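Local coordinates for endo-beta-1,4-glucanase (Ampullaria crossean, PDB 5XBU), which probably cleaves internal beta-1,4-glucosidic bonds of cellulose, as a glycoside hydrolase of family 45 built on a double-psi beta-barrel, at residues N117-T129 with N133-D145. Numbering follows the deposited sequence. Where two conformers were deposited one is given.
Sequences NEEWCGISGKPGT and NSHGYEVHFDLQD
Trp120, on the short helix 118-121, lies between two histidines of the chain leading into strand 140-144. His140 turns a ring face to the tryptophan stem: Trp120 CB sits 3.5 Å from the centroid of the His140 ring, 6° off its normal, a CH-pi contact. His135 instead brings CD2 over a face of the indole near its rim, 3.5 Å from Trp120 CZ3, with the planes inclined at 44°. The extended side chain of Glu119 fixes that imidazole, OE1 taking a nearly straight bond from His135 NE2 (2.7 Å) in the ring plane through its anti lone pair; Lys94 forms a salt bridge to the same oxygen. Two carbonyls of the helix are gripped as well, Glu119 O by Ser134 OG and Trp120 O by Asn133 ND2 at 2.9 Å. With CG between backbone N and carbonyl carbon (chi1 65°), Asn133 OD1 accepts His135 N, making an Asx turn, and also Tyr137 N, the two from opposite faces of the amide plane. Farther along, Ile123 CD1 packs on Val139 CA, and a water links Gly125 O to Glu138 O. Directional polar bonds thus hold the helix to loop 133-135, while His140 of the barrel strand meets it through its ring face; Lys94 would probably temper any shift toward a protonated His135.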
ATOM      1  N   ASN A 117      11.639   3.109  -7.394  1.00 12.10           N
ATOM      2  CA  ASN A 117      11.135   1.999  -6.598  1.00 11.73           C
ATOM      3  C   ASN A 117      10.936   0.761  -7.464  1.00 11.39           C
ATOM      4  O   ASN A 117       9.858   0.163  -7.485  1.00 11.45           O
ATOM      5  CB  ASN A 117       9.832   2.360  -5.888  1.00 11.87           C
ATOM      6  CG  ASN A 117       9.981   3.559  -4.975  1.00 12.95           C
ATOM      7  OD1 ASN A 117      10.453   3.429  -3.841  1.00 14.12           O
ATOM      8  ND2 ASN A 117       9.566   4.727  -5.452  1.00 13.07           N
ATOM      9  N   GLU A 118      11.981   0.360  -8.191  1.00 11.78           N
ATOM     10  CA  GLU A 118      11.809  -0.724  -9.156  1.00 12.19           C
ATOM     11  C   GLU A 118      11.450  -2.038  -8.484  1.00 11.83           C
ATOM     12  O   GLU A 118      10.524  -2.731  -8.927  1.00 11.67           O
ATOM     13  CB  GLU A 118      13.071  -0.904  -9.998  1.00 14.13           C
ATOM     14  CG  GLU A 118      13.046  -2.141 -10.926  1.00 16.19           C
ATOM     15  CD  GLU A 118      11.958  -2.153 -11.993  1.00 18.63           C
ATOM     16  OE1 GLU A 118      11.345  -1.121 -12.324  1.00 19.58           O
ATOM     17  OE2 GLU A 118      11.764  -3.231 -12.594  1.00 19.82           O
ATOM     18  N   GLU A 119      12.200  -2.426  -7.453  1.00 11.81           N
ATOM     19  CA  GLU A 119      12.066  -3.769  -6.895  1.00 11.47           C
ATOM     20  C   GLU A 119      10.630  -4.067  -6.483  1.00 10.55           C
ATOM     21  O   GLU A 119      10.103  -5.164  -6.749  1.00 10.73           O
ATOM     22  CB  GLU A 119      12.998  -3.904  -5.686  1.00 12.40           C
ATOM     23  CG  GLU A 119      12.814  -5.225  -4.953  1.00 13.55           C
ATOM     24  CD  GLU A 119      13.872  -5.501  -3.900  1.00 14.95           C
ATOM     25  OE1 GLU A 119      13.839  -6.624  -3.362  1.00 15.38           O
ATOM     26  OE2 GLU A 119      14.722  -4.633  -3.609  1.00 16.65           O
ATOM     27  N   TRP A 120      10.017  -3.138  -5.743  1.00 10.27           N
ATOM     28  CA  TRP A 120       8.721  -3.364  -5.127  1.00 10.01           C
ATOM     29  C   TRP A 120       7.576  -2.748  -5.913  1.00  9.54           C
ATOM     30  O   TRP A 120       6.488  -3.326  -5.961  1.00  9.33           O
ATOM     31  CB  TRP A 120       8.697  -2.818  -3.693  1.00 10.65           C
ATOM     32  CG  TRP A 120       9.695  -3.453  -2.782  1.00 11.17           C
ATOM     33  CD1 TRP A 120      10.854  -2.898  -2.324  1.00 11.82           C
ATOM     34  CD2 TRP A 120       9.627  -4.771  -2.209  1.00 11.39           C
ATOM     35  NE1 TRP A 120      11.508  -3.781  -1.507  1.00 12.84           N
ATOM     36  CE2 TRP A 120      10.773  -4.929  -1.410  1.00 12.51           C
ATOM     37  CE3 TRP A 120       8.699  -5.823  -2.261  1.00 11.72           C
ATOM     38  CZ2 TRP A 120      11.019  -6.081  -0.674  1.00 13.41           C
ATOM     39  CZ3 TRP A 120       8.956  -6.977  -1.532  1.00 12.75           C
ATOM     40  CH2 TRP A 120      10.108  -7.096  -0.758  1.00 13.46           C
ATOM     41  N   CYS A 121       7.774  -1.565  -6.500  1.00 10.00           N
ATOM     42  CA  CYS A 121       6.683  -0.831  -7.133  1.00 10.16           C
ATOM     43  C   CYS A 121       6.759  -0.839  -8.647  1.00  9.91           C
ATOM     44  O   CYS A 121       5.867  -0.280  -9.292  1.00 10.12           O
ATOM     45  CB  CYS A 121       6.620   0.602  -6.599  1.00 10.65           C
ATOM     46  SG  CYS A 121       6.300   0.531  -4.808  1.00 11.01           S
ATOM     47  N   GLY A 122       7.777  -1.485  -9.222  1.00 10.53           N
ATOM     48  CA  GLY A 122       7.913  -1.637 -10.667  1.00 10.78           C
ATOM     49  C   GLY A 122       6.987  -2.716 -11.183  1.00 10.57           C
ATOM     50  O   GLY A 122       7.359  -3.885 -11.363  1.00 11.23           O
ATOM     51  N   ILE A 123       5.735  -2.305 -11.362  1.00  9.62           N
ATOM     52  CA  ILE A 123       4.641  -3.156 -11.796  1.00  9.23           C
ATOM     53  C   ILE A 123       3.994  -2.398 -12.956  1.00  9.15           C
ATOM     54  O   ILE A 123       3.516  -1.282 -12.765  1.00  9.31           O
ATOM     55  CB  ILE A 123       3.618  -3.454 -10.684  1.00  9.08           C
ATOM     56  CG1 ILE A 123       4.341  -3.917  -9.406  1.00  9.44           C
ATOM     57  CG2 ILE A 123       2.624  -4.488 -11.180  1.00  9.32           C
ATOM     58  CD1 ILE A 123       3.424  -4.167  -8.239  1.00  9.52           C
ATOM     59  N   SER A 124       3.991  -2.994 -14.148  0.71  9.16           N
ATOM     60  CA  SER A 124       3.668  -2.245 -15.348  0.71 10.06           C
ATOM     61  C   SER A 124       2.216  -2.374 -15.767  0.71  9.74           C
ATOM     62  O   SER A 124       1.898  -2.076 -16.910  0.71 10.66           O
ATOM     63  CB  SER A 124       4.592  -2.630 -16.491  0.71 11.89           C
ATOM     64  OG  SER A 124       4.345  -3.981 -16.782  0.71 12.86           O
ATOM     65  N   GLY A 125       1.334  -2.794 -14.881  1.00 10.16           N
ATOM     66  CA  GLY A 125      -0.093  -2.750 -15.106  1.00 10.25           C
ATOM     67  C   GLY A 125      -0.807  -2.833 -13.781  1.00  9.64           C
ATOM     68  O   GLY A 125      -0.230  -3.276 -12.784  1.00 10.18           O
ATOM     69  N   LYS A 126      -2.065  -2.429 -13.782  1.00  9.50           N
ATOM     70  CA  LYS A 126      -2.888  -2.445 -12.589  1.00  9.65           C
ATOM     71  C   LYS A 126      -3.247  -3.886 -12.219  1.00  9.40           C
ATOM     72  O   LYS A 126      -3.125  -4.817 -13.033  1.00  9.66           O
ATOM     73  CB  LYS A 126      -4.167  -1.647 -12.869  1.00 11.08           C
ATOM     74  CG  LYS A 126      -5.024  -2.250 -13.998  1.00 13.00           C
ATOM     75  CD  LYS A 126      -6.321  -1.525 -14.202  1.00 14.26           C
ATOM     76  CE  LYS A 126      -7.435  -2.338 -13.647  1.00 14.77           C
ATOM     77  NZ  LYS A 126      -8.738  -1.671 -13.835  1.00 15.11           N
ATOM     78  N   PRO A 127      -3.733  -4.102 -10.992  1.00  9.38           N
ATOM     79  CA  PRO A 127      -4.226  -5.440 -10.629  1.00  9.80           C
ATOM     80  C   PRO A 127      -5.299  -5.892 -11.615  1.00 10.12           C
ATOM     81  O   PRO A 127      -6.125  -5.105 -12.052  1.00 10.42           O
ATOM     82  CB  PRO A 127      -4.773  -5.242  -9.212  1.00 10.29           C
ATOM     83  CG  PRO A 127      -3.937  -4.111  -8.668  1.00 10.59           C
ATOM     84  CD  PRO A 127      -3.829  -3.157  -9.868  1.00 10.11           C
ATOM     85  N   GLY A 128      -5.276  -7.182 -11.994  1.00 10.98           N
ATOM     86  CA  GLY A 128      -6.162  -7.745 -13.009  1.00 11.42           C
ATOM     87  C   GLY A 128      -5.516  -7.938 -14.346  1.00 10.98           C
ATOM     88  O   GLY A 128      -6.095  -8.607 -15.216  1.00 11.93           O
ATOM     89  N   THR A 129      -4.334  -7.373 -14.536  1.00 10.71           N
ATOM     90  CA  THR A 129      -3.659  -7.461 -15.811  1.00 10.96           C
ATOM     91  C   THR A 129      -2.478  -8.402 -15.788  1.00 11.06           C
ATOM     92  O   THR A 129      -1.750  -8.480 -16.787  1.00 12.21           O
ATOM     93  CB  THR A 129      -3.213  -6.099 -16.332  1.00 11.95           C
ATOM     94  OG1 THR A 129      -2.221  -5.539 -15.462  1.00 11.45           O
ATOM     95  CG2 THR A 129      -4.388  -5.162 -16.484  1.00 13.31           C
ATOM     96  N   ASN A 133       5.441  -7.340  -9.612  1.00  9.02           N
ATOM     97  CA  ASN A 133       6.764  -6.849  -9.272  1.00  9.28           C
ATOM     98  C   ASN A 133       7.794  -7.975  -9.323  1.00  9.55           C
ATOM     99  O   ASN A 133       7.478  -9.122  -9.642  1.00  9.79           O
ATOM    100  CB  ASN A 133       6.796  -6.075  -7.940  1.00  9.41           C
ATOM    101  CG  ASN A 133       6.478  -6.910  -6.716  1.00  8.89           C
ATOM    102  OD1 ASN A 133       6.539  -8.135  -6.733  1.00  9.20           O
ATOM    103  ND2 ASN A 133       6.132  -6.223  -5.631  1.00  9.46           N
ATOM    104  N   SER A 134       9.024  -7.631  -8.979  1.00  9.86           N
ATOM    105  CA  SER A 134      10.141  -8.557  -9.066  1.00 10.98           C
ATOM    106  C   SER A 134       9.999  -9.740  -8.120  1.00 11.38           C
ATOM    107  O   SER A 134      10.749 -10.702  -8.261  1.00 13.05           O
ATOM    108  CB  SER A 134      11.437  -7.808  -8.785  1.00 11.87           C
ATOM    109  OG  SER A 134      11.544  -7.455  -7.412  1.00 12.33           O
ATOM    110  N   HIS A 135       9.061  -9.696  -7.180  1.00 10.68           N
ATOM    111  CA  HIS A 135       8.817 -10.769  -6.232  1.00 10.58           C
ATOM    112  C   HIS A 135       7.521 -11.509  -6.497  1.00 10.09           C
ATOM    113  O   HIS A 135       7.168 -12.415  -5.735  1.00 10.90           O
ATOM    114  CB  HIS A 135       8.892 -10.236  -4.811  1.00 11.22           C
ATOM    115  CG  HIS A 135      10.249  -9.709  -4.489  1.00 12.04           C
ATOM    116  ND1 HIS A 135      11.374 -10.500  -4.545  1.00 13.10           N
ATOM    117  CD2 HIS A 135      10.673  -8.465  -4.155  1.00 12.61           C
ATOM    118  CE1 HIS A 135      12.428  -9.768  -4.239  1.00 13.56           C
ATOM    119  NE2 HIS A 135      12.035  -8.531  -3.996  1.00 13.20           N
ATOM    120  N   GLY A 136       6.814 -11.158  -7.590  1.00  9.68           N
ATOM    121  CA  GLY A 136       5.651 -11.901  -8.019  1.00  9.59           C
ATOM    122  C   GLY A 136       4.319 -11.389  -7.527  1.00  9.13           C
ATOM    123  O   GLY A 136       3.315 -12.097  -7.687  1.00  9.64           O
ATOM    124  N   TYR A 137       4.261 -10.161  -7.007  1.00  8.69           N
ATOM    125  CA  TYR A 137       3.005  -9.622  -6.494  1.00  8.39           C
ATOM    126  C   TYR A 137       2.413  -8.605  -7.455  1.00  7.88           C
ATOM    127  O   TYR A 137       3.128  -7.774  -8.026  1.00  8.29           O
ATOM    128  CB  TYR A 137       3.201  -8.968  -5.109  1.00  8.59           C
ATOM    129  CG  TYR A 137       3.737  -9.968  -4.119  1.00  8.47           C
ATOM    130  CD1 TYR A 137       2.891 -10.884  -3.535  1.00  8.80           C
ATOM    131  CD2 TYR A 137       5.083  -9.997  -3.822  1.00  9.07           C
ATOM    132  CE1 TYR A 137       3.378 -11.859  -2.649  1.00  9.15           C
ATOM    133  CE2 TYR A 137       5.591 -10.968  -2.933  1.00  9.47           C
ATOM    134  CZ  TYR A 137       4.724 -11.868  -2.354  1.00  9.24           C
ATOM    135  OH  TYR A 137       5.270 -12.817  -1.497  1.00 10.49           O
ATOM    136  N   GLU A 138       1.092  -8.646  -7.584  1.00  8.08           N
ATOM    137  CA  GLU A 138       0.384  -7.728  -8.491  1.00  8.04           C
ATOM    138  C   GLU A 138       0.299  -6.299  -7.987  1.00  7.86           C
ATOM    139  O   GLU A 138      -0.109  -5.419  -8.753  1.00  8.23           O
ATOM    140  CB  GLU A 138      -1.019  -8.222  -8.804  1.00  8.30           C
ATOM    141  CG  GLU A 138      -1.958  -8.174  -7.638  1.00  8.55           C
ATOM    142  CD  GLU A 138      -3.397  -8.467  -7.971  1.00  8.99           C
ATOM    143  OE1 GLU A 138      -3.688  -8.933  -9.105  1.00 10.35           O
ATOM    144  OE2 GLU A 138      -4.258  -8.188  -7.103  1.00  9.24           O
ATOM    145  N   VAL A 139       0.584  -6.067  -6.712  1.00  8.04           N
ATOM    146  CA  VAL A 139       0.498  -4.750  -6.112  1.00  7.96           C
ATOM    147  C   VAL A 139       1.419  -4.748  -4.904  1.00  7.81           C
ATOM    148  O   VAL A 139       1.711  -5.800  -4.315  1.00  8.28           O
ATOM    149  CB  VAL A 139      -0.962  -4.401  -5.728  1.00  8.29           C
ATOM    150  CG1 VAL A 139      -1.479  -5.250  -4.612  1.00  8.37           C
ATOM    151  CG2 VAL A 139      -1.134  -2.921  -5.439  1.00  8.90           C
ATOM    152  N   HIS A 140       1.882  -3.552  -4.551  1.00  7.95           N
ATOM    153  CA  HIS A 140       2.733  -3.322  -3.396  1.00  7.97           C
ATOM    154  C   HIS A 140       2.124  -2.212  -2.558  1.00  7.92           C
ATOM    155  O   HIS A 140       1.674  -1.204  -3.101  1.00  8.44           O
ATOM    156  CB  HIS A 140       4.129  -2.930  -3.828  1.00  8.77           C
ATOM    157  CG  HIS A 140       5.077  -2.828  -2.697  1.00  8.89           C
ATOM    158  ND1 HIS A 140       5.629  -3.958  -2.141  1.00  8.94           N
ATOM    159  CD2 HIS A 140       5.513  -1.758  -1.990  1.00  8.94           C
ATOM    160  CE1 HIS A 140       6.380  -3.570  -1.127  1.00  9.41           C
ATOM    161  NE2 HIS A 140       6.338  -2.249  -1.013  1.00  9.36           N
ATOM    162  N   PHE A 141       2.171  -2.357  -1.239  1.00  8.02           N
ATOM    163  CA  PHE A 141       1.743  -1.313  -0.305  1.00  8.38           C
ATOM    164  C   PHE A 141       2.927  -0.868   0.541  1.00  8.58           C
ATOM    165  O   PHE A 141       3.431  -1.640   1.358  1.00  9.35           O
ATOM    166  CB  PHE A 141       0.562  -1.758   0.553  1.00  8.49           C
ATOM    167  CG  PHE A 141      -0.654  -2.022  -0.271  1.00  8.38           C
ATOM    168  CD1 PHE A 141      -1.393  -0.959  -0.803  1.00  8.77           C
ATOM    169  CD2 PHE A 141      -1.048  -3.325  -0.596  1.00  8.93           C
ATOM    170  CE1 PHE A 141      -2.478  -1.185  -1.621  1.00  9.02           C
ATOM    171  CE2 PHE A 141      -2.149  -3.541  -1.404  1.00  9.31           C
ATOM    172  CZ  PHE A 141      -2.862  -2.488  -1.923  1.00  9.15           C
ATOM    173  N   ASP A 142       3.350   0.384   0.366  1.00  8.94           N
ATOM    174  CA  ASP A 142       4.357   0.984   1.226  1.00  9.61           C
ATOM    175  C   ASP A 142       3.615   1.615   2.396  1.00  9.45           C
ATOM    176  O   ASP A 142       2.714   2.429   2.198  1.00  9.87           O
ATOM    177  CB  ASP A 142       5.177   2.005   0.439  1.00 11.00           C
ATOM    178  CG  ASP A 142       6.606   2.142   0.932  1.00 12.79           C
ATOM    179  OD1 ASP A 142       6.980   1.494   1.921  1.00 13.07           O
ATOM    180  OD2 ASP A 142       7.329   2.935   0.291  1.00 14.94           O
ATOM    181  N   LEU A 143       3.964   1.234   3.611  1.00  9.38           N
ATOM    182  CA  LEU A 143       3.171   1.589   4.776  1.00 10.01           C
ATOM    183  C   LEU A 143       3.867   2.705   5.560  1.00 10.65           C
ATOM    184  O   LEU A 143       5.019   2.565   5.964  1.00 11.41           O
ATOM    185  CB  LEU A 143       2.969   0.362   5.685  1.00  9.99           C
ATOM    186  CG  LEU A 143       2.419  -0.881   4.939  1.00 10.32           C
ATOM    187  CD1 LEU A 143       2.280  -2.014   5.910  1.00 11.34           C
ATOM    188  CD2 LEU A 143       1.092  -0.587   4.251  1.00 10.07           C
ATOM    189  N   GLN A 144       3.154   3.809   5.785  1.00 10.95           N
ATOM    190  CA  GLN A 144       3.706   4.950   6.529  1.00 11.96           C
ATOM    191  C   GLN A 144       4.065   4.522   7.950  1.00 12.22           C
ATOM    192  O   GLN A 144       3.248   3.923   8.656  1.00 12.18           O
ATOM    193  CB  GLN A 144       2.640   6.034   6.570  1.00 11.87           C
ATOM    194  CG  GLN A 144       2.997   7.273   7.397  1.00 12.29           C
ATOM    195  CD  GLN A 144       4.178   8.028   6.862  1.00 13.65           C
ATOM    196  OE1 GLN A 144       5.275   7.964   7.419  1.00 14.99           O
ATOM    197  NE2 GLN A 144       3.965   8.743   5.741  1.00 15.17           N
ATOM    198  N   ASP A 145       5.285   4.868   8.374  1.00 13.72           N
ATOM    199  CA  ASP A 145       5.784   4.445   9.678  1.00 15.35           C
ATOM    200  C   ASP A 145       6.402   5.604  10.456  1.00 15.88           C
ATOM    201  O   ASP A 145       7.181   5.360  11.377  1.00 16.32           O
ATOM    202  CB  ASP A 145       6.798   3.290   9.525  1.00 16.84           C
ATOM    203  CG  ASP A 145       7.096   2.547  10.848  1.00 17.89           C
ATOM    204  OD1 ASP A 145       6.189   2.343  11.699  1.00 18.15           O
ATOM    205  OD2 ASP A 145       8.264   2.160  11.034  1.00 19.37           O
TER
HETATM  206  O   HOH W   1       9.467  -5.003  -9.942  1.00 11.53           O
HETATM  207  O   HOH W   2      -0.539  -3.053 -10.028  1.00  8.93           O
HETATM  208  O   HOH W   3      -2.991  -8.903 -11.639  1.00 12.93           O